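Local coordinates for protein acetohydroxyacid synthase small subunit Related (Bacteroides thetaiotaomicron, PDB 2F06) that is of unknown function but carries paired ACT domains that bind histidine, consistent with a regulatory, amino-acid-sensing role like that of acetohydroxyacid synthase small subunits, at residues A[7-12]-A[50-55]. Sequence-based numbering, arbitrary orientation.
Sequences KQLSIF and GIVSDP
K7 sets CB, and more loosely CD, against the CB-CG side of the P55 ring, the two crossing at about a right angle, with K7 CB 3.9 Å from P55 CG. Lysine suits this partly exposed site: its apolar chain packs, then bends at chi3 (132°) and carries NZ away from P55 to a salt bridge with D56. P55 opens helix 55-64, and D54 caps the helix through OD1 to the backbone N of K57. Beyond K7, strands 5-13 and 46-52 pair antiparallel at L9 and G50. L9 N donates to G50 O at 2.9 Å, in the carbonyl plane, whereas the return bond from G50 N to L9 O is weak, bent to 128° at the hydrogen. Toward P55 the strands splay, and a water bridges them, donating to K7 O (2.7 Å) and accepting from V52 N (2.9 Å). On one face apolar L9 loosely approaches V52 (CD1 to CG2, 4.5 Å) and packs on A58 and L62 of the helix; on the other, Q8 CB meets I51 CD1 at 4.1 Å. Q8 CG stands anti to the backbone N (chi1 175°), and the extended chain carries the amide to two tyrosines, OE1 bonding Y102 OH and NE2 Y104 OH. Direct bonds thus give way to a water-mediated link just where strand 46-52 leaves the ACT-domain sheet, so K7 O and V52 N keep hydrogen bonds across the widened gap.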
loop_
_atom_site.group_PDB
_atom_site.type_symbol
_atom_site.label_atom_id
_atom_site.label_comp_id
_atom_site.label_asym_id
_atom_site.label_seq_id
_atom_site.Cartn_x
_atom_site.Cartn_y
_atom_site.Cartn_z
ATOM N N LYS A 7 2.949 -18.640 -11.110
ATOM C CA LYS A 7 1.718 -18.174 -10.522
ATOM C C LYS A 7 2.017 -17.755 -9.083
ATOM O O LYS A 7 2.551 -18.535 -8.271
ATOM C CB LYS A 7 0.655 -19.279 -10.584
ATOM C CG LYS A 7 0.204 -19.634 -12.026
ATOM C CD LYS A 7 -0.821 -20.778 -11.987
ATOM C CE LYS A 7 -2.046 -20.455 -12.862
ATOM N NZ LYS A 7 -2.651 -21.690 -13.404
ATOM N N GLN A 8 1.723 -16.490 -8.795
ATOM C CA GLN A 8 1.744 -16.009 -7.447
ATOM C C GLN A 8 0.319 -15.866 -6.924
ATOM O O GLN A 8 -0.557 -15.321 -7.590
ATOM C CB GLN A 8 2.445 -14.678 -7.412
ATOM C CG GLN A 8 2.440 -14.008 -6.061
ATOM C CD GLN A 8 2.826 -12.543 -6.193
ATOM O OE1 GLN A 8 1.985 -11.688 -6.497
ATOM N NE2 GLN A 8 4.088 -12.256 -5.986
ATOM N N LEU A 9 0.061 -16.346 -5.729
ATOM C CA LEU A 9 -1.234 -16.066 -5.113
ATOM C C LEU A 9 -1.206 -14.706 -4.416
ATOM O O LEU A 9 -0.268 -14.359 -3.683
ATOM C CB LEU A 9 -1.615 -17.128 -4.079
ATOM C CG LEU A 9 -1.785 -18.590 -4.511
ATOM C CD1 LEU A 9 -2.473 -19.368 -3.433
ATOM C CD2 LEU A 9 -2.608 -18.721 -5.721
ATOM N N SER A 10 -2.262 -13.947 -4.644
ATOM C CA SER A 10 -2.543 -12.774 -3.855
ATOM C C SER A 10 -3.807 -12.997 -3.074
ATOM O O SER A 10 -4.871 -13.096 -3.675
ATOM C CB SER A 10 -2.694 -11.545 -4.761
ATOM O OG SER A 10 -1.381 -11.182 -5.175
ATOM N N ILE A 11 -3.686 -12.961 -1.751
ATOM C CA ILE A 11 -4.755 -13.281 -0.882
ATOM C C ILE A 11 -5.142 -12.091 0.034
ATOM O O ILE A 11 -4.283 -11.566 0.802
ATOM C CB ILE A 11 -4.428 -14.538 -0.044
ATOM C CG1 ILE A 11 -3.933 -15.696 -0.898
ATOM C CG2 ILE A 11 -5.666 -14.989 0.757
ATOM C CD1 ILE A 11 -2.933 -16.578 -0.178
ATOM N N PHE A 12 -6.425 -11.706 -0.045
ATOM C CA PHE A 12 -6.977 -10.566 0.710
ATOM C C PHE A 12 -7.234 -11.011 2.155
ATOM O O PHE A 12 -7.987 -11.934 2.388
ATOM C CB PHE A 12 -8.230 -10.033 0.030
ATOM C CG PHE A 12 -8.948 -8.881 0.781
ATOM C CD1 PHE A 12 -8.331 -7.615 0.937
ATOM C CD2 PHE A 12 -10.258 -9.071 1.281
ATOM C CE1 PHE A 12 -9.015 -6.548 1.579
ATOM C CE2 PHE A 12 -10.954 -8.055 1.922
ATOM C CZ PHE A 12 -10.320 -6.772 2.078
ATOM N N GLY A 50 2.210 -14.698 -2.338
ATOM C CA GLY A 50 2.610 -16.010 -1.922
ATOM C C GLY A 50 3.064 -16.839 -3.106
ATOM O O GLY A 50 2.358 -16.944 -4.100
ATOM N N ILE A 51 4.249 -17.415 -2.971
ATOM C CA ILE A 51 4.702 -18.527 -3.831
ATOM C C ILE A 51 4.513 -19.856 -3.086
ATOM O O ILE A 51 5.094 -20.048 -2.021
ATOM C CB ILE A 51 6.171 -18.338 -4.333
ATOM C CG1 ILE A 51 6.296 -16.995 -5.054
ATOM C CG2 ILE A 51 6.569 -19.528 -5.230
ATOM C CD1 ILE A 51 5.780 -16.951 -6.481
ATOM N N VAL A 52 3.665 -20.749 -3.616
ATOM C CA VAL A 52 3.403 -22.027 -2.958
ATOM C C VAL A 52 3.822 -23.242 -3.849
ATOM O O VAL A 52 4.125 -23.051 -5.041
ATOM C CB VAL A 52 1.912 -22.155 -2.540
ATOM C CG1 VAL A 52 1.524 -20.962 -1.585
ATOM C CG2 VAL A 52 0.975 -22.217 -3.782
ATOM N N SER A 53 3.792 -24.455 -3.278
ATOM C CA SER A 53 4.234 -25.684 -4.002
ATOM C C SER A 53 3.267 -26.192 -5.094
ATOM O O SER A 53 3.692 -26.864 -6.051
ATOM C CB SER A 53 4.546 -26.812 -3.023
ATOM O OG SER A 53 3.423 -27.070 -2.210
ATOM N N ASP A 54 1.983 -25.865 -4.941
ATOM C CA ASP A 54 0.942 -26.228 -5.893
ATOM C C ASP A 54 -0.092 -25.080 -5.973
ATOM O O ASP A 54 -1.083 -25.080 -5.226
ATOM C CB ASP A 54 0.321 -27.600 -5.494
ATOM C CG ASP A 54 -0.710 -28.112 -6.486
ATOM O OD1 ASP A 54 -1.220 -27.329 -7.318
ATOM O OD2 ASP A 54 -1.051 -29.333 -6.393
ATOM N N PRO A 55 0.157 -24.071 -6.841
ATOM C CA PRO A 55 -0.757 -22.903 -6.828
ATOM C C PRO A 55 -2.239 -23.182 -7.171
ATOM O O PRO A 55 -3.114 -22.574 -6.566
ATOM C CB PRO A 55 -0.105 -21.885 -7.789
ATOM C CG PRO A 55 0.834 -22.624 -8.600
ATOM C CD PRO A 55 1.258 -23.896 -7.795
HETATM O O HOH W 1 2.713 -20.386 -6.340
#